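Local atomic coordinates of Sec-alkylsulfatase (Pseudomonas sp., PDB entry 4AXH), a protein that hydrolyses (R)-secondary-alkyl sulfates with strict inversion of configuration, yielding (S)-alcohols and sulfate at a two-zinc centre, and works as a homodimer. Residues Asn134-Glu139 with Val350-His355; Pro122-Val127 with Phe303-Thr308. All blocks are in the same frame, centred on the assembly; numbering follows the deposited sequence.

Interaction 1 (Asn134-Glu139 with Val350-His355). With ZN (zinc ion), chain C.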
ATOM      1  N   ASN A 134      -4.875  25.068  11.988  1.00 24.48           N
ATOM      2  CA  ASN A 134      -5.234  26.478  11.897  1.00 25.59           C
ATOM      3  C   ASN A 134      -6.685  26.627  11.473  1.00 31.49           C
ATOM      4  O   ASN A 134      -7.245  25.744  10.792  1.00 29.17           O
ATOM      5  CB  ASN A 134      -4.352  27.211  10.841  1.00 29.87           C
ATOM      6  CG  ASN A 134      -2.858  27.087  11.018  1.00 43.79           C
ATOM      7  OD1 ASN A 134      -2.324  26.803  12.109  1.00 30.14           O
ATOM      8  ND2 ASN A 134      -2.152  27.319   9.936  1.00 31.54           N
ATOM      9  N   MET A 135      -7.273  27.792  11.840  1.00 29.45           N
ATOM     10  CA  MET A 135      -8.631  28.189  11.471  1.00 28.53           C
ATOM     11  C   MET A 135      -8.491  29.477  10.639  1.00 31.02           C
ATOM     12  O   MET A 135      -7.910  30.463  11.101  1.00 29.86           O
ATOM     13  CB  MET A 135      -9.474  28.446  12.750  1.00 31.27           C
ATOM     14  CG  MET A 135     -10.958  28.776  12.495  1.00 34.87           C
ATOM     15  SD  MET A 135     -11.798  29.499  13.947  1.00 38.87           S
ATOM     16  CE  MET A 135     -11.977  28.021  15.015  1.00 35.38           C
ATOM     17  N   THR A 136      -8.994  29.459   9.427  1.00 27.77           N
ATOM     18  CA  THR A 136      -8.999  30.646   8.575  1.00 28.59           C
ATOM     19  C   THR A 136     -10.366  31.352   8.761  1.00 35.09           C
ATOM     20  O   THR A 136     -11.413  30.712   8.617  1.00 35.21           O
ATOM     21  CB  THR A 136      -8.768  30.246   7.128  1.00 39.10           C
ATOM     22  OG1 THR A 136      -7.545  29.491   7.023  1.00 35.47           O
ATOM     23  CG2 THR A 136      -8.787  31.447   6.190  1.00 38.81           C
ATOM     24  N   ILE A 137     -10.346  32.640   9.129  1.00 31.77           N
ATOM     25  CA  ILE A 137     -11.566  33.419   9.315  1.00 31.67           C
ATOM     26  C   ILE A 137     -11.711  34.487   8.242  1.00 35.99           C
ATOM     27  O   ILE A 137     -10.975  35.464   8.260  1.00 36.74           O
ATOM     28  CB  ILE A 137     -11.727  34.011  10.737  1.00 33.84           C
ATOM     29  CG1 ILE A 137     -11.614  32.928  11.804  1.00 33.05           C
ATOM     30  CG2 ILE A 137     -13.073  34.740  10.836  1.00 34.67           C
ATOM     31  CD1 ILE A 137     -10.989  33.367  13.086  1.00 36.72           C
ATOM     32  N   ILE A 138     -12.660  34.296   7.323  1.00 32.91           N
ATOM     33  CA  ILE A 138     -12.980  35.247   6.250  1.00 33.09           C
ATOM     34  C   ILE A 138     -14.158  36.072   6.751  1.00 38.22           C
ATOM     35  O   ILE A 138     -15.167  35.509   7.193  1.00 37.41           O
ATOM     36  CB  ILE A 138     -13.335  34.567   4.893  1.00 36.39           C
ATOM     37  CG1 ILE A 138     -12.435  33.379   4.558  1.00 37.66           C
ATOM     38  CG2 ILE A 138     -13.362  35.562   3.753  1.00 37.25           C
ATOM     39  CD1 ILE A 138     -13.094  32.359   3.569  1.00 41.33           C
ATOM     40  N   GLU A 139     -14.045  37.403   6.672  1.00 36.39           N
ATOM     41  CA  GLU A 139     -15.131  38.291   7.087  1.00 36.12           C
ATOM     42  C   GLU A 139     -16.412  38.203   6.238  1.00 49.87           C
ATOM     43  O   GLU A 139     -17.223  37.295   6.472  1.00 53.90           O
ATOM     44  CB  GLU A 139     -14.648  39.685   7.460  1.00 35.33           C
ATOM     45  CG  GLU A 139     -14.110  39.616   8.883  1.00 26.86           C
ATOM     46  CD  GLU A 139     -13.232  40.704   9.446  1.00 35.61           C
ATOM     47  OE1 GLU A 139     -13.139  41.800   8.847  1.00 46.03           O
ATOM     48  OE2 GLU A 139     -12.720  40.490  10.565  1.00 30.39           O
ATOM     49  N   VAL A 350      -0.494  35.711  -1.729  1.00 37.70           N
ATOM     50  CA  VAL A 350      -0.118  35.073  -0.476  1.00 36.12           C
ATOM     51  C   VAL A 350      -0.781  33.746  -0.385  1.00 36.85           C
ATOM     52  O   VAL A 350      -1.980  33.656  -0.579  1.00 36.02           O
ATOM     53  CB  VAL A 350      -0.329  35.954   0.786  1.00 39.86           C
ATOM     54  CG1 VAL A 350      -1.545  36.854   0.651  1.00 39.09           C
ATOM     55  CG2 VAL A 350      -0.374  35.114   2.067  1.00 39.69           C
ATOM     56  N   LEU A 351       0.008  32.709  -0.136  1.00 33.45           N
ATOM     57  CA  LEU A 351      -0.475  31.348   0.043  1.00 33.36           C
ATOM     58  C   LEU A 351      -0.715  31.119   1.545  1.00 36.08           C
ATOM     59  O   LEU A 351       0.144  31.452   2.355  1.00 32.98           O
ATOM     60  CB  LEU A 351       0.554  30.351  -0.505  1.00 33.10           C
ATOM     61  CG  LEU A 351       0.243  28.874  -0.348  1.00 38.57           C
ATOM     62  CD1 LEU A 351       0.687  28.126  -1.540  1.00 39.40           C
ATOM     63  CD2 LEU A 351       0.957  28.290   0.843  1.00 42.61           C
ATOM     64  N   ILE A 352      -1.883  30.572   1.908  1.00 33.22           N
ATOM     65  CA  ILE A 352      -2.178  30.222   3.310  1.00 32.89           C
ATOM     66  C   ILE A 352      -2.421  28.712   3.469  1.00 36.04           C
ATOM     67  O   ILE A 352      -2.686  28.012   2.493  1.00 34.42           O
ATOM     68  CB  ILE A 352      -3.229  31.110   4.025  1.00 34.92           C
ATOM     69  CG1 ILE A 352      -4.627  30.935   3.418  1.00 33.51           C
ATOM     70  CG2 ILE A 352      -2.763  32.598   4.079  1.00 36.51           C
ATOM     71  CD1 ILE A 352      -5.729  31.348   4.292  1.00 25.45           C
ATOM     72  N   GLN A 353      -2.263  28.203   4.678  1.00 34.19           N
ATOM     73  CA  GLN A 353      -2.427  26.770   4.924  1.00 34.58           C
ATOM     74  C   GLN A 353      -3.192  26.491   6.208  1.00 33.72           C
ATOM     75  O   GLN A 353      -3.471  27.420   6.970  1.00 34.12           O
ATOM     76  CB  GLN A 353      -1.049  26.102   4.991  1.00 37.12           C
ATOM     77  CG  GLN A 353      -0.297  26.070   3.689  1.00 41.23           C
ATOM     78  CD  GLN A 353       1.125  26.380   3.923  1.00 56.12           C
ATOM     79  OE1 GLN A 353       1.487  27.097   4.850  1.00 50.90           O
ATOM     80  NE2 GLN A 353       1.952  25.850   3.065  1.00 62.58           N
ATOM     81  N   GLN A 354      -3.504  25.212   6.450  1.00 27.22           N
ATOM     82  CA  GLN A 354      -4.229  24.809   7.647  1.00 27.04           C
ATOM     83  C   GLN A 354      -3.290  24.222   8.726  1.00 32.14           C
ATOM     84  O   GLN A 354      -3.718  23.726   9.770  1.00 32.89           O
ATOM     85  CB  GLN A 354      -5.442  23.933   7.291  1.00 28.10           C
ATOM     86  CG  GLN A 354      -6.420  24.623   6.319  1.00 20.15           C
ATOM     87  CD  GLN A 354      -7.060  25.848   6.952  1.00 35.58           C
ATOM     88  OE1 GLN A 354      -6.629  26.990   6.781  1.00 30.46           O
ATOM     89  NE2 GLN A 354      -8.107  25.635   7.708  1.00 33.74           N
ATOM     90  N   HIS A 355      -2.000  24.338   8.467  1.00 26.84           N
ATOM     91  CA  HIS A 355      -0.920  24.049   9.381  1.00 26.46           C
ATOM     92  C   HIS A 355       0.113  25.054   9.007  1.00 33.19           C
ATOM     93  O   HIS A 355       0.323  25.275   7.813  1.00 33.00           O
ATOM     94  CB  HIS A 355      -0.352  22.640   9.200  1.00 27.01           C
ATOM     95  CG  HIS A 355      -1.238  21.575   9.729  1.00 29.49           C
ATOM     96  ND1 HIS A 355      -1.475  21.453  11.070  1.00 31.07           N
ATOM     97  CD2 HIS A 355      -1.935  20.632   9.065  1.00 30.30           C
ATOM     98  CE1 HIS A 355      -2.301  20.433  11.187  1.00 30.30           C
ATOM     99  NE2 HIS A 355      -2.602  19.907  10.001  1.00 30.15           N
TER
HETATM  100 ZN    ZN C 700      -4.148  18.850   9.369  1.00 33.36          ZN
HETATM  101  O   HOH W   1      -4.463  16.779   9.107  1.00 31.68           O
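Gln354 bonds Asn134 through its backbone O and Thr136 through its side-chain amide. From CB, CG lies anti to the carbonyl carbon, beside the backbone N (chi1 -57°). At chi2 (-65°) the chain bends, placing CD 3.8 Å from the carbonyl O of Asn134. At the tip, OE1 accepts a 2.7 Å hydrogen bond from Thr136 OG1, which sits in the carbonyl plane of the amide on a lone pair; the two side chains cross at about a right angle. The same OE1 also takes a bond from Asn307 ND2, while NE2 donates to Asp148 OD2 and Ile147 O. Glutamine, with an acceptor and two N-H groups on one flat tip, suits this buried place because both polar atoms of its side chain find partners.

The contact lies between the two sheets of the αβ/βα sandwich of the metallo-beta-lactamase fold: strand 135-138 belongs to one sheet, strand 350-352 to the other. Beyond the latter the chain runs on to His355, whose NE2 binds a zinc ion at 2.0 Å, with Asp183, His184 and Asp310 as the other protein ligands.

Asn134 grips the run up to that ligand twice. Its N donates to Gln354 O at 2.8 Å from above the carbonyl plane. Its ND2 donates to Gln353 O at 3.2 Å, that oxygen lying near the amide's own plane, and ND2 also bonds Asn356 O. Further along strand 135-138, Thr136 CG2 and Ile352 CD1 meet tip to tip at 3.6 Å, threonine offering a methyl here and a hydroxyl to Gln354.

Interaction 2 (Pro122-Val127 with Phe303-Thr308); sequences PKLYQV and FKVLNT
Between the two beta sheets of the metallo-beta-lactamase sandwich, strand 124-128 of one faces strand 305-307 of the other, and Leu124 reaches from the first toward the second. The backbones stay well apart, with Leu124 CA and Phe303 CA 8.4 Å from each other, so the strands meet through side chains, joined at the end by the backbone O of Pro122. CG of Leu124 stands anti to the backbone N (chi1 -165°), and its CD2 meets the tip of Val305 head on, 3.7 Å from CG2 and 3.8 Å from CG1. Leu124 meets the Phe303 ring with CB, 3.8 Å from CE2, and with its CD1 methyl, which stands over one face.

The ring's edge meets the residues just before the strand. Near the ring plane lie Lys123 CB, 4.0 Å from CE2, and the carbonyl O of Pro122, 3.6 Å from the same carbon. Lysine suits this margin: its CB joins the apolar contact while its extended chain leads the amine away. Ile138 packs on both Leu124 and Phe303, and Leu300 on Leu124 and Val305.

With neither salt bridge nor hydrogen bond between the two segments, the contact rests on van der Waals fit and buried apolar surface, which makes little directional demand, and Phe303 stays partly exposed.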
ATOM      1  N   PRO A 122      -6.892  42.636   4.965  1.00 43.62           N
ATOM      2  CA  PRO A 122      -8.101  43.109   5.675  1.00 41.81           C
ATOM      3  C   PRO A 122      -9.275  42.202   5.304  1.00 41.95           C
ATOM      4  O   PRO A 122      -9.324  41.760   4.141  1.00 39.04           O
ATOM      5  CB  PRO A 122      -8.277  44.543   5.167  1.00 43.21           C
ATOM      6  CG  PRO A 122      -6.921  44.925   4.608  1.00 47.54           C
ATOM      7  CD  PRO A 122      -6.367  43.673   4.045  1.00 43.68           C
ATOM      8  N   LYS A 123     -10.151  41.832   6.324  1.00 37.78           N
ATOM      9  CA  LYS A 123     -11.300  40.908   6.201  1.00 36.47           C
ATOM     10  C   LYS A 123     -10.840  39.416   6.156  1.00 39.25           C
ATOM     11  O   LYS A 123     -11.671  38.536   5.919  1.00 39.16           O
ATOM     12  CB  LYS A 123     -12.169  41.203   4.944  1.00 38.77           C
ATOM     13  CG  LYS A 123     -13.031  42.457   4.969  1.00 55.39           C
ATOM     14  CD  LYS A 123     -13.857  42.548   3.654  1.00 72.75           C
ATOM     15  CE  LYS A 123     -15.012  43.530   3.735  1.00 92.92           C
ATOM     16  NZ  LYS A 123     -16.065  43.280   2.713  1.00 94.39           N
ATOM     17  N   LEU A 124      -9.533  39.136   6.364  1.00 34.62           N
ATOM     18  CA  LEU A 124      -8.954  37.788   6.282  1.00 34.90           C
ATOM     19  C   LEU A 124      -7.923  37.539   7.379  1.00 40.66           C
ATOM     20  O   LEU A 124      -6.823  38.102   7.355  1.00 40.41           O
ATOM     21  CB  LEU A 124      -8.348  37.562   4.896  1.00 34.85           C
ATOM     22  CG  LEU A 124      -8.021  36.135   4.520  1.00 40.13           C
ATOM     23  CD1 LEU A 124      -9.289  35.356   4.234  1.00 43.04           C
ATOM     24  CD2 LEU A 124      -7.095  36.082   3.307  1.00 36.74           C
ATOM     25  N   TYR A 125      -8.305  36.710   8.353  1.00 36.78           N
ATOM     26  CA  TYR A 125      -7.507  36.401   9.524  1.00 36.21           C
ATOM     27  C   TYR A 125      -7.266  34.899   9.691  1.00 39.60           C
ATOM     28  O   TYR A 125      -7.871  34.068   9.004  1.00 38.90           O
ATOM     29  CB  TYR A 125      -8.140  37.004  10.792  1.00 38.23           C
ATOM     30  CG  TYR A 125      -8.403  38.487  10.668  1.00 42.80           C
ATOM     31  CD1 TYR A 125      -9.524  38.963   9.992  1.00 43.91           C
ATOM     32  CD2 TYR A 125      -7.524  39.418  11.204  1.00 45.09           C
ATOM     33  CE1 TYR A 125      -9.733  40.326   9.813  1.00 45.17           C
ATOM     34  CE2 TYR A 125      -7.761  40.788  11.083  1.00 47.60           C
ATOM     35  CZ  TYR A 125      -8.859  41.237  10.374  1.00 55.41           C
ATOM     36  OH  TYR A 125      -9.086  42.584  10.215  1.00 63.25           O
ATOM     37  N   GLN A 126      -6.353  34.557  10.602  1.00 34.96           N
ATOM     38  CA  GLN A 126      -5.998  33.189  10.860  1.00 33.79           C
ATOM     39  C   GLN A 126      -5.647  33.030  12.319  1.00 37.97           C
ATOM     40  O   GLN A 126      -4.996  33.908  12.901  1.00 39.10           O
ATOM     41  CB  GLN A 126      -4.813  32.819   9.966  1.00 34.78           C
ATOM     42  CG  GLN A 126      -4.791  31.376   9.510  1.00 31.87           C
ATOM     43  CD  GLN A 126      -3.986  31.194   8.241  1.00 43.72           C
ATOM     44  OE1 GLN A 126      -4.468  30.325   7.377  1.00 44.37           O
ATOM     45  NE2 GLN A 126      -2.893  31.754   8.063  1.00 23.66           N
ATOM     46  N   VAL A 127      -6.107  31.926  12.923  1.00 32.27           N
ATOM     47  CA  VAL A 127      -5.767  31.565  14.288  1.00 30.53           C
ATOM     48  C   VAL A 127      -4.878  30.359  14.141  1.00 31.97           C
ATOM     49  O   VAL A 127      -5.280  29.324  13.571  1.00 29.72           O
ATOM     50  CB  VAL A 127      -6.968  31.300  15.235  1.00 35.10           C
ATOM     51  CG1 VAL A 127      -6.477  30.984  16.653  1.00 34.98           C
ATOM     52  CG2 VAL A 127      -7.930  32.489  15.264  1.00 34.67           C
ATOM     53  N   PHE A 303      -9.538  37.954  -2.964  1.00 43.38           N
ATOM     54  CA  PHE A 303      -8.386  38.254  -2.123  1.00 41.62           C
ATOM     55  C   PHE A 303      -7.039  37.955  -2.783  1.00 46.56           C
ATOM     56  O   PHE A 303      -6.011  38.430  -2.283  1.00 46.34           O
ATOM     57  CB  PHE A 303      -8.498  37.454  -0.820  1.00 42.27           C
ATOM     58  CG  PHE A 303      -9.621  37.863   0.098  1.00 42.52           C
ATOM     59  CD1 PHE A 303     -10.904  37.363  -0.081  1.00 44.08           C
ATOM     60  CD2 PHE A 303      -9.380  38.685   1.189  1.00 44.57           C
ATOM     61  CE1 PHE A 303     -11.938  37.744   0.762  1.00 46.50           C
ATOM     62  CE2 PHE A 303     -10.414  39.052   2.048  1.00 45.91           C
ATOM     63  CZ  PHE A 303     -11.688  38.586   1.822  1.00 45.19           C
ATOM     64  N   LYS A 304      -7.041  37.181  -3.896  1.00 42.98           N
ATOM     65  CA  LYS A 304      -5.813  36.769  -4.596  0.50 43.28           C
ATOM     66  C   LYS A 304      -4.911  35.941  -3.640  1.00 48.92           C
ATOM     67  O   LYS A 304      -3.671  36.083  -3.653  1.00 49.31           O
ATOM     68  CB  LYS A 304      -5.051  37.971  -5.220  0.50 44.36           C
ATOM     69  CG  LYS A 304      -5.490  38.348  -6.625  0.50 42.84           C
ATOM     70  CD  LYS A 304      -4.457  39.257  -7.292  0.50 42.15           C
ATOM     71  CE  LYS A 304      -3.956  38.681  -8.596  0.50 41.04           C
ATOM     72  NZ  LYS A 304      -2.492  38.904  -8.781  0.50 49.83           N
ATOM     73  N   VAL A 305      -5.559  35.108  -2.765  1.00 44.20           N
ATOM     74  CA  VAL A 305      -4.925  34.230  -1.775  1.00 42.79           C
ATOM     75  C   VAL A 305      -5.296  32.789  -2.090  1.00 44.90           C
ATOM     76  O   VAL A 305      -6.429  32.528  -2.528  1.00 46.20           O
ATOM     77  CB  VAL A 305      -5.134  34.589  -0.265  1.00 46.77           C
ATOM     78  CG1 VAL A 305      -5.135  36.083   0.004  1.00 46.16           C
ATOM     79  CG2 VAL A 305      -6.375  33.961   0.309  1.00 47.52           C
ATOM     80  N   LEU A 306      -4.346  31.855  -1.899  1.00 36.91           N
ATOM     81  CA  LEU A 306      -4.589  30.433  -2.133  1.00 34.33           C
ATOM     82  C   LEU A 306      -4.416  29.648  -0.845  1.00 38.69           C
ATOM     83  O   LEU A 306      -3.423  29.829  -0.132  1.00 38.78           O
ATOM     84  CB  LEU A 306      -3.727  29.869  -3.279  1.00 33.17           C
ATOM     85  CG  LEU A 306      -3.783  28.354  -3.547  1.00 35.33           C
ATOM     86  CD1 LEU A 306      -5.092  27.947  -4.180  1.00 36.11           C
ATOM     87  CD2 LEU A 306      -2.648  27.913  -4.389  1.00 31.94           C
ATOM     88  N   ASN A 307      -5.410  28.806  -0.527  1.00 34.67           N
ATOM     89  CA  ASN A 307      -5.355  27.954   0.649  1.00 34.01           C
ATOM     90  C   ASN A 307      -5.252  26.494   0.185  1.00 37.45           C
ATOM     91  O   ASN A 307      -6.159  25.978  -0.463  1.00 37.89           O
ATOM     92  CB  ASN A 307      -6.501  28.208   1.623  1.00 27.15           C
ATOM     93  CG  ASN A 307      -6.325  27.471   2.923  1.00 28.45           C
ATOM     94  OD1 ASN A 307      -5.734  26.394   2.976  1.00 22.32           O
ATOM     95  ND2 ASN A 307      -6.842  28.021   4.014  1.00 21.29           N
ATOM     96  N   THR A 308      -4.126  25.852   0.519  1.00 31.50           N
ATOM     97  CA  THR A 308      -3.770  24.491   0.106  1.00 30.20           C
ATOM     98  C   THR A 308      -4.034  23.419   1.142  1.00 33.61           C
ATOM     99  O   THR A 308      -3.428  22.341   1.052  1.00 34.37           O
ATOM    100  CB  THR A 308      -2.304  24.452  -0.295  1.00 34.90           C
ATOM    101  OG1 THR A 308      -1.509  24.690   0.870  1.00 37.91           O
ATOM    102  CG2 THR A 308      -1.974  25.462  -1.367  1.00 28.53           C
TER

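How the interactions relate
Interactions 1 and 2 are neighbouring parts of one interface between the two sheets, their centres about 5 Å apart. Strands 124-128 and 135-138 adjoin in one sheet, strands 305-307 and 350-352 in the other, so each contact bridges the same pair of sheets. Probable backbone hydrogen bonds tie them on both sides: Glu139 N to Lys123 O and Ile352 N to Leu306 O, each 2.7 Å. Asn307 of interaction 2 also touches Thr136 and Ile352 of interaction 1. Character changes along the interface: interaction 2 is apolar and is remote from the zinc site, whereas interaction 1 is largely polar and includes the zinc ligand His355.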